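Long-range contacts in peptidase M42 (Thaumarchaeota archaeon SCGC AB-539-E09, PDB 5DS0), which probably acts as a metal-dependent TET aminopeptidase of the M42 family, removing residues from the N-termini of peptides within a dodecameric assembly: residues 57-63 against 203-209; 269-275 against 313-317. Numbering follows the deposited sequence.

Contact 1. Residues 57-63 against 203-209; sequences DRPRILM and PNTVYGS
Strands 60-63 and 205-209 run side by side in the same direction, their axes 4.7 Å apart at closest and inclined by 19°. The register pairs Arg60 with Thr205, Ile61 with Val206, Leu62 with Tyr207 and Met63 with Gly208, the CA atoms of Ile61 and Val206 lying 4.8 Å apart. A cis peptide bond before Pro59 leads into the first strand. Five backbone hydrogen bonds zigzag between the two strands, in the pattern of a parallel pair: Thr205 N to Pro59 O (3.2 Å), Ile61 N to Thr205 O (2.9 Å), Tyr207 N to Ile61 O (2.7 Å), Met63 N to Tyr207 O (2.8 Å) and Ser209 N to Met63 O (2.7 Å). These are neighbouring strands in the mixed sheet of the catalytic domain characteristic of M42 peptidases; strand 232-240 continues it beyond 60-63, and strand 49-53 pairs antiparallel with 205-211. On one face, the extended Arg60 (m, t, t) passes beside Tyr207 (chi1 m), whose OH sits over the guanidinium, 3.4 Å from Arg60 NE, without a hydrogen bond; Arg60 NH1 hydrogen-bonds to Val228 O. Leu62 CD1 lies 4.2 Å from Tyr207 CB. The other face carries Ile61, Met63 and Val206. Met63, a selenomethionine, reaches across with CE 3.8 Å from Val206 CG1, above Gly208, and Ile61 CG1 comes within 3.8 Å of Asn204 CG, while Asn204 ND2 bonds to Ile347 O and Leu350 O.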
ATOM      1  N   ASP C  57     -38.702  -9.474  54.380  1.00 63.64           N
ATOM      2  CA  ASP C  57     -39.205  -9.609  52.996  1.00 63.86           C
ATOM      3  C   ASP C  57     -38.557  -8.630  52.033  1.00 60.45           C
ATOM      4  O   ASP C  57     -38.252  -9.002  50.908  1.00 59.73           O
ATOM      5  CB  ASP C  57     -40.709  -9.402  52.921  1.00 67.60           C
ATOM      6  CG  ASP C  57     -41.311  -9.746  51.536  1.00 69.82           C
ATOM      7  OD1 ASP C  57     -40.679 -10.455  50.720  1.00 70.21           O
ATOM      8  OD2 ASP C  57     -42.443  -9.292  51.273  1.00 71.40           O
ATOM      9  N   ARG C  58     -38.403  -7.386  52.484  1.00 57.38           N
ATOM     10  CA  ARG C  58     -37.833  -6.310  51.690  1.00 55.50           C
ATOM     11  C   ARG C  58     -36.844  -5.551  52.584  1.00 53.12           C
ATOM     12  O   ARG C  58     -37.101  -5.425  53.779  1.00 54.21           O
ATOM     13  CB  ARG C  58     -38.975  -5.428  51.145  1.00 57.44           C
ATOM     14  CG  ARG C  58     -39.760  -6.158  50.046  1.00 58.91           C
ATOM     15  CD  ARG C  58     -40.136  -5.368  48.797  1.00 59.95           C
ATOM     16  NE  ARG C  58     -39.482  -5.901  47.592  1.00 59.35           N
ATOM     17  CZ  ARG C  58     -39.982  -6.757  46.695  1.00 59.32           C
ATOM     18  NH1 ARG C  58     -39.246  -7.122  45.648  1.00 57.44           N
ATOM     19  NH2 ARG C  58     -41.197  -7.255  46.804  1.00 60.70           N
ATOM     20  N   PRO C  59     -35.719  -5.062  52.050  1.00 50.17           N
ATOM     21  CA  PRO C  59     -35.375  -5.089  50.622  1.00 48.86           C
ATOM     22  C   PRO C  59     -34.777  -6.405  50.172  1.00 47.06           C
ATOM     23  O   PRO C  59     -34.183  -7.125  50.976  1.00 47.90           O
ATOM     24  CB  PRO C  59     -34.314  -3.997  50.505  1.00 48.26           C
ATOM     25  CG  PRO C  59     -33.643  -3.998  51.839  1.00 48.12           C
ATOM     26  CD  PRO C  59     -34.666  -4.422  52.858  1.00 49.42           C
ATOM     27  N   ARG C  60     -34.944  -6.717  48.896  1.00 46.14           N
ATOM     28  CA  ARG C  60     -34.322  -7.890  48.303  1.00 45.43           C
ATOM     29  C   ARG C  60     -32.974  -7.509  47.695  1.00 43.74           C
ATOM     30  O   ARG C  60     -32.907  -6.667  46.793  1.00 42.89           O
ATOM     31  CB  ARG C  60     -35.221  -8.485  47.228  1.00 46.68           C
ATOM     32  CG  ARG C  60     -36.551  -8.974  47.744  1.00 48.64           C
ATOM     33  CD  ARG C  60     -37.333  -9.680  46.652  1.00 50.30           C
ATOM     34  NE  ARG C  60     -38.654 -10.101  47.122  1.00 52.67           N
ATOM     35  CZ  ARG C  60     -39.533 -10.791  46.400  1.00 53.91           C
ATOM     36  NH1 ARG C  60     -39.255 -11.167  45.156  1.00 53.81           N
ATOM     37  NH2 ARG C  60     -40.703 -11.120  46.929  1.00 55.59           N
ATOM     38  N   ILE C  61     -31.911  -8.124  48.214  1.00 42.59           N
ATOM     39  CA  ILE C  61     -30.557  -7.940  47.697  1.00 42.05           C
ATOM     40  C   ILE C  61     -30.237  -9.079  46.740  1.00 41.65           C
ATOM     41  O   ILE C  61     -30.278 -10.242  47.124  1.00 41.06           O
ATOM     42  CB  ILE C  61     -29.461  -8.006  48.791  1.00 41.69           C
ATOM     43  CG1 ILE C  61     -29.864  -7.293  50.079  1.00 42.46           C
ATOM     44  CG2 ILE C  61     -28.170  -7.423  48.270  1.00 41.26           C
ATOM     45  CD1 ILE C  61     -30.197  -5.841  49.918  1.00 42.92           C
ATOM     46  N   LEU C  62     -29.892  -8.748  45.507  1.00 41.83           N
ATOM     47  CA  LEU C  62     -29.458  -9.754  44.551  1.00 41.20           C
ATOM     48  C   LEU C  62     -27.945  -9.692  44.401  1.00 41.09           C
ATOM     49  O   LEU C  62     -27.413  -8.651  44.009  1.00 41.31           O
ATOM     50  CB  LEU C  62     -30.133  -9.532  43.198  1.00 41.01           C
ATOM     51  CG  LEU C  62     -29.672 -10.422  42.042  1.00 40.35           C
ATOM     52  CD1 LEU C  62     -29.699 -11.892  42.409  1.00 40.51           C
ATOM     53  CD2 LEU C  62     -30.535 -10.187  40.818  1.00 40.87           C
HETATM   54  N   MSE C  63     -27.267 -10.789  44.724  1.00 48.43           N
HETATM   55  CA  MSE C  63     -25.867 -10.946  44.391  1.00 48.77           C
HETATM   56  C   MSE C  63     -25.762 -11.930  43.278  1.00 47.41           C
HETATM   57  O   MSE C  63     -26.359 -12.997  43.341  1.00 49.60           O
HETATM   58  CB  MSE C  63     -25.076 -11.522  45.531  1.00 51.54           C
HETATM   59  CG  MSE C  63     -24.941 -10.554  46.688  1.00 55.94           C
HETATM   60 SE   MSE C  63     -23.462 -11.216  47.815  0.85 62.33          SE
HETATM   61  CE  MSE C  63     -24.377 -12.721  48.699  1.00 62.45           C
ATOM     62  N   PRO C 203     -30.766  -7.048  57.797  1.00 47.81           N
ATOM     63  CA  PRO C 203     -32.126  -6.484  57.731  1.00 47.70           C
ATOM     64  C   PRO C 203     -32.747  -6.564  56.332  1.00 46.33           C
ATOM     65  O   PRO C 203     -33.230  -5.555  55.799  1.00 45.56           O
ATOM     66  CB  PRO C 203     -31.903  -5.023  58.131  1.00 47.93           C
ATOM     67  CG  PRO C 203     -30.545  -4.723  57.606  1.00 48.02           C
ATOM     68  CD  PRO C 203     -29.744  -5.991  57.762  1.00 47.39           C
ATOM     69  N   ASN C 204     -32.755  -7.766  55.763  1.00 45.03           N
ATOM     70  CA  ASN C 204     -33.083  -7.945  54.362  1.00 43.97           C
ATOM     71  C   ASN C 204     -33.063  -9.408  53.978  1.00 43.85           C
ATOM     72  O   ASN C 204     -32.613 -10.262  54.740  1.00 44.30           O
ATOM     73  CB  ASN C 204     -32.073  -7.191  53.484  1.00 43.87           C
ATOM     74  CG  ASN C 204     -30.623  -7.523  53.834  1.00 43.32           C
ATOM     75  OD1 ASN C 204     -30.268  -8.688  53.986  1.00 42.80           O
ATOM     76  ND2 ASN C 204     -29.786  -6.493  53.968  1.00 42.87           N
ATOM     77  N   THR C 205     -33.541  -9.684  52.771  1.00 43.83           N
ATOM     78  CA  THR C 205     -33.484 -11.025  52.198  1.00 43.17           C
ATOM     79  C   THR C 205     -32.443 -11.011  51.085  1.00 42.07           C
ATOM     80  O   THR C 205     -32.447 -10.131  50.229  1.00 40.53           O
ATOM     81  CB  THR C 205     -34.864 -11.467  51.670  1.00 42.80           C
ATOM     82  OG1 THR C 205     -35.784 -11.561  52.769  1.00 43.08           O
ATOM     83  CG2 THR C 205     -34.776 -12.810  50.985  1.00 42.62           C
ATOM     84  N   VAL C 206     -31.554 -11.996  51.118  1.00 42.21           N
ATOM     85  CA  VAL C 206     -30.436 -12.064  50.199  1.00 42.03           C
ATOM     86  C   VAL C 206     -30.658 -13.161  49.173  1.00 41.70           C
ATOM     87  O   VAL C 206     -30.839 -14.312  49.533  1.00 42.13           O
ATOM     88  CB  VAL C 206     -29.131 -12.333  50.966  1.00 41.85           C
ATOM     89  CG1 VAL C 206     -27.980 -12.599  50.012  1.00 42.07           C
ATOM     90  CG2 VAL C 206     -28.797 -11.154  51.864  1.00 41.90           C
ATOM     91  N   TYR C 207     -30.603 -12.797  47.897  1.00 41.37           N
ATOM     92  CA  TYR C 207     -30.698 -13.757  46.816  1.00 41.83           C
ATOM     93  C   TYR C 207     -29.308 -13.894  46.187  1.00 40.99           C
ATOM     94  O   TYR C 207     -28.847 -13.007  45.487  1.00 41.54           O
ATOM     95  CB  TYR C 207     -31.701 -13.295  45.764  1.00 42.08           C
ATOM     96  CG  TYR C 207     -33.139 -13.265  46.237  1.00 43.82           C
ATOM     97  CD1 TYR C 207     -33.578 -12.319  47.163  1.00 44.28           C
ATOM     98  CD2 TYR C 207     -34.081 -14.174  45.732  1.00 44.78           C
ATOM     99  CE1 TYR C 207     -34.905 -12.283  47.583  1.00 45.20           C
ATOM    100  CE2 TYR C 207     -35.404 -14.152  46.152  1.00 45.04           C
ATOM    101  CZ  TYR C 207     -35.812 -13.204  47.077  1.00 45.47           C
ATOM    102  OH  TYR C 207     -37.128 -13.170  47.483  1.00 46.81           O
ATOM    103  N   GLY C 208     -28.645 -15.011  46.453  1.00 39.62           N
ATOM    104  CA  GLY C 208     -27.324 -15.269  45.902  1.00 38.17           C
ATOM    105  C   GLY C 208     -27.448 -16.126  44.670  1.00 36.15           C
ATOM    106  O   GLY C 208     -27.778 -17.297  44.753  1.00 35.63           O
ATOM    107  N   SER C 209     -27.128 -15.556  43.527  1.00 35.25           N
ATOM    108  CA  SER C 209     -27.464 -16.190  42.277  1.00 35.15           C
ATOM    109  C   SER C 209     -26.260 -16.578  41.423  1.00 34.29           C
ATOM    110  O   SER C 209     -25.395 -15.770  41.141  1.00 33.54           O
ATOM    111  CB  SER C 209     -28.383 -15.273  41.492  1.00 35.27           C
ATOM    112  OG  SER C 209     -28.951 -15.983  40.423  1.00 35.59           O
TER

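Contact 2. Residues 269-275 against 313-317; sequences MIPNQPL and PSVVI
Leu275, in the first turn of helix 273-285, and Met269, a selenomethionine in the loop leading to it, each present an apolar side chain to the start of strand 314-317, where Ser314 is the residue most covered. Leu275 (t, p) lays CD2 along the strand backbone, 3.8 Å from Pro313 C and 3.6 Å from Ser314 C, and also 3.9 Å from Val315 CB. Met269 has chi1 and chi2 both t and chi3 p; its SE lies 3.8 Å from Ser314 CB, and its CE is 3.6 Å from Ser314 O and 3.9 Å from Val316 CG2. Between these two, the chain runs past the strand with Pro271 CA 5.4 Å from Val315 CA and Asn272 CA 5.4 Å from Pro313 CA. No hydrogen bond crosses the interface. The contact thus sets a helix N-terminus and its preceding loop against a strand of the mixed catalytic-domain sheet, where 314-322 lies between 232-240 and 261-263. Asn272 is the N-cap: its OD1 accepts from Leu275 N at 2.7 Å, and its CB rests 3.8 Å from Pro313 CB. Pro271 CB meets Val315 CG2 at 4.1 Å, while Pro271 O accepts from Gln273 NE2 at 3.1 Å. The hydroxyl of Ser314 bonds to Cys312 O. The same loop and helix start also meet a second subunit: Ile270 and Gln273 pack on its Phe22, Asn272 and Pro274 on its Arg24.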
HETATM    1  N   MSE C 269     -23.412  -0.354  32.041  1.00 38.80           N
HETATM    2  CA  MSE C 269     -24.059   0.381  33.125  1.00 39.44           C
HETATM    3  C   MSE C 269     -23.208   1.470  33.750  1.00 37.99           C
HETATM    4  O   MSE C 269     -22.008   1.294  33.968  1.00 36.81           O
HETATM    5  CB  MSE C 269     -24.407  -0.611  34.229  1.00 41.87           C
HETATM    6  CG  MSE C 269     -25.036   0.104  35.427  1.00 44.34           C
HETATM    7 SE   MSE C 269     -25.428  -1.127  36.903  0.79 49.39          SE
HETATM    8  CE  MSE C 269     -23.608  -1.315  37.656  1.00 48.94           C
ATOM      9  N   ILE C 270     -23.853   2.600  34.053  1.00 36.31           N
ATOM     10  CA  ILE C 270     -23.304   3.605  34.959  1.00 34.92           C
ATOM     11  C   ILE C 270     -23.936   3.404  36.332  1.00 34.23           C
ATOM     12  O   ILE C 270     -25.154   3.523  36.484  1.00 35.88           O
ATOM     13  CB  ILE C 270     -23.632   5.029  34.490  1.00 35.04           C
ATOM     14  CG1 ILE C 270     -23.086   5.259  33.084  1.00 34.87           C
ATOM     15  CG2 ILE C 270     -23.044   6.061  35.460  1.00 35.61           C
ATOM     16  CD1 ILE C 270     -23.986   6.093  32.215  1.00 35.38           C
ATOM     17  N   PRO C 271     -23.127   3.077  37.343  1.00 32.32           N
ATOM     18  CA  PRO C 271     -23.757   2.660  38.598  1.00 31.58           C
ATOM     19  C   PRO C 271     -24.583   3.769  39.250  1.00 30.91           C
ATOM     20  O   PRO C 271     -24.324   4.943  39.002  1.00 31.42           O
ATOM     21  CB  PRO C 271     -22.555   2.282  39.477  1.00 31.55           C
ATOM     22  CG  PRO C 271     -21.403   3.020  38.888  1.00 31.21           C
ATOM     23  CD  PRO C 271     -21.661   3.085  37.425  1.00 31.32           C
ATOM     24  N   ASN C 272     -25.551   3.382  40.075  1.00 30.17           N
ATOM     25  CA  ASN C 272     -26.240   4.302  40.964  1.00 30.54           C
ATOM     26  C   ASN C 272     -25.214   4.983  41.859  1.00 30.94           C
ATOM     27  O   ASN C 272     -24.395   4.321  42.488  1.00 29.54           O
ATOM     28  CB  ASN C 272     -27.262   3.547  41.814  1.00 31.21           C
ATOM     29  CG  ASN C 272     -27.886   4.421  42.901  1.00 31.96           C
ATOM     30  OD1 ASN C 272     -27.349   4.548  44.011  1.00 32.52           O
ATOM     31  ND2 ASN C 272     -29.052   4.961  42.619  1.00 31.88           N
ATOM     32  N   GLN C 273     -25.251   6.308  41.897  1.00 32.18           N
ATOM     33  CA  GLN C 273     -24.191   7.058  42.555  1.00 33.65           C
ATOM     34  C   GLN C 273     -24.231   6.989  44.090  1.00 35.32           C
ATOM     35  O   GLN C 273     -23.198   6.758  44.716  1.00 36.10           O
ATOM     36  CB  GLN C 273     -24.154   8.492  42.045  1.00 33.89           C
ATOM     37  CG  GLN C 273     -23.686   8.593  40.601  1.00 33.75           C
ATOM     38  CD  GLN C 273     -22.255   8.091  40.417  1.00 33.67           C
ATOM     39  OE1 GLN C 273     -21.312   8.689  40.925  1.00 33.32           O
ATOM     40  NE2 GLN C 273     -22.092   6.999  39.675  1.00 33.70           N
ATOM     41  N   PRO C 274     -25.416   7.176  44.701  1.00 36.75           N
ATOM     42  CA  PRO C 274     -25.531   6.924  46.143  1.00 37.66           C
ATOM     43  C   PRO C 274     -25.013   5.553  46.589  1.00 38.34           C
ATOM     44  O   PRO C 274     -24.340   5.453  47.608  1.00 39.63           O
ATOM     45  CB  PRO C 274     -27.037   7.022  46.382  1.00 37.61           C
ATOM     46  CG  PRO C 274     -27.495   8.013  45.371  1.00 37.27           C
ATOM     47  CD  PRO C 274     -26.630   7.822  44.165  1.00 36.74           C
ATOM     48  N   LEU C 275     -25.342   4.506  45.832  1.00 39.02           N
ATOM     49  CA  LEU C 275     -24.902   3.151  46.149  1.00 38.64           C
ATOM     50  C   LEU C 275     -23.389   3.026  46.002  1.00 39.40           C
ATOM     51  O   LEU C 275     -22.744   2.369  46.817  1.00 40.36           O
ATOM     52  CB  LEU C 275     -25.592   2.124  45.255  1.00 37.94           C
ATOM     53  CG  LEU C 275     -25.126   0.659  45.391  1.00 38.20           C
ATOM     54  CD1 LEU C 275     -25.210   0.162  46.823  1.00 38.52           C
ATOM     55  CD2 LEU C 275     -25.937  -0.254  44.478  1.00 37.90           C
ATOM     56  N   PRO C 313     -31.090  -0.168  41.575  1.00 38.93           N
ATOM     57  CA  PRO C 313     -29.743   0.339  41.825  1.00 38.10           C
ATOM     58  C   PRO C 313     -28.748  -0.812  41.955  1.00 37.57           C
ATOM     59  O   PRO C 313     -28.986  -1.768  42.694  1.00 36.79           O
ATOM     60  CB  PRO C 313     -29.870   1.091  43.156  1.00 38.22           C
ATOM     61  CG  PRO C 313     -31.317   1.214  43.415  1.00 39.10           C
ATOM     62  CD  PRO C 313     -31.993   0.093  42.696  1.00 39.68           C
ATOM     63  N   SER C 314     -27.642  -0.719  41.225  1.00 37.28           N
ATOM     64  CA  SER C 314     -26.679  -1.807  41.183  1.00 36.96           C
ATOM     65  C   SER C 314     -25.271  -1.293  41.119  1.00 35.38           C
ATOM     66  O   SER C 314     -25.027  -0.152  40.722  1.00 35.96           O
ATOM     67  CB  SER C 314     -26.923  -2.698  39.964  1.00 37.37           C
ATOM     68  OG  SER C 314     -28.298  -2.999  39.832  1.00 39.21           O
ATOM     69  N   VAL C 315     -24.347  -2.157  41.511  1.00 34.14           N
ATOM     70  CA  VAL C 315     -22.946  -1.824  41.488  1.00 33.07           C
ATOM     71  C   VAL C 315     -22.166  -3.100  41.215  1.00 31.92           C
ATOM     72  O   VAL C 315     -22.583  -4.162  41.617  1.00 30.54           O
ATOM     73  CB  VAL C 315     -22.549  -1.146  42.818  1.00 33.34           C
ATOM     74  CG1 VAL C 315     -22.181  -2.158  43.889  1.00 33.67           C
ATOM     75  CG2 VAL C 315     -21.424  -0.165  42.601  1.00 33.80           C
ATOM     76  N   VAL C 316     -21.053  -2.991  40.498  1.00 32.25           N
ATOM     77  CA  VAL C 316     -20.210  -4.162  40.240  1.00 32.32           C
ATOM     78  C   VAL C 316     -18.970  -4.142  41.119  1.00 32.41           C
ATOM     79  O   VAL C 316     -18.240  -3.160  41.163  1.00 31.27           O
ATOM     80  CB  VAL C 316     -19.746  -4.247  38.781  1.00 32.67           C
ATOM     81  CG1 VAL C 316     -18.958  -5.519  38.548  1.00 32.81           C
ATOM     82  CG2 VAL C 316     -20.926  -4.187  37.829  1.00 33.07           C
ATOM     83  N   ILE C 317     -18.751  -5.251  41.815  1.00 33.69           N
ATOM     84  CA  ILE C 317     -17.592  -5.424  42.671  1.00 34.24           C
ATOM     85  C   ILE C 317     -16.755  -6.532  42.073  1.00 34.80           C
ATOM     86  O   ILE C 317     -17.286  -7.573  41.726  1.00 35.23           O
ATOM     87  CB  ILE C 317     -18.019  -5.799  44.083  1.00 34.86           C
ATOM     88  CG1 ILE C 317     -18.706  -4.598  44.730  1.00 36.08           C
ATOM     89  CG2 ILE C 317     -16.815  -6.218  44.904  1.00 35.32           C
ATOM     90  CD1 ILE C 317     -19.501  -4.914  45.982  1.00 36.94           C
TER

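How the contacts relate
Both contacts reach the same mixed sheet, contact 1 with two of its strands and contact 2 with strand 314-322 alone, and are bridged by strand 232-240, which pairs in parallel with 60-66 of contact 1 and with 314-322 of contact 2. Their centres lie 16 Å apart and their nearest atoms about 7 Å, so they do not touch directly. Along the chain they follow in series, 57-63 with 203-209 closing before 269-275 begins. Strands 60-66 and 232-240 carry ligands of the two-cobalt site: His66 ends the first, and Glu237 lies on the second, where Val316 of contact 2 packs against it. Val316 is about 9 Å from a cobalt ion by its side chain, and Ser209 of contact 1 about 14 Å.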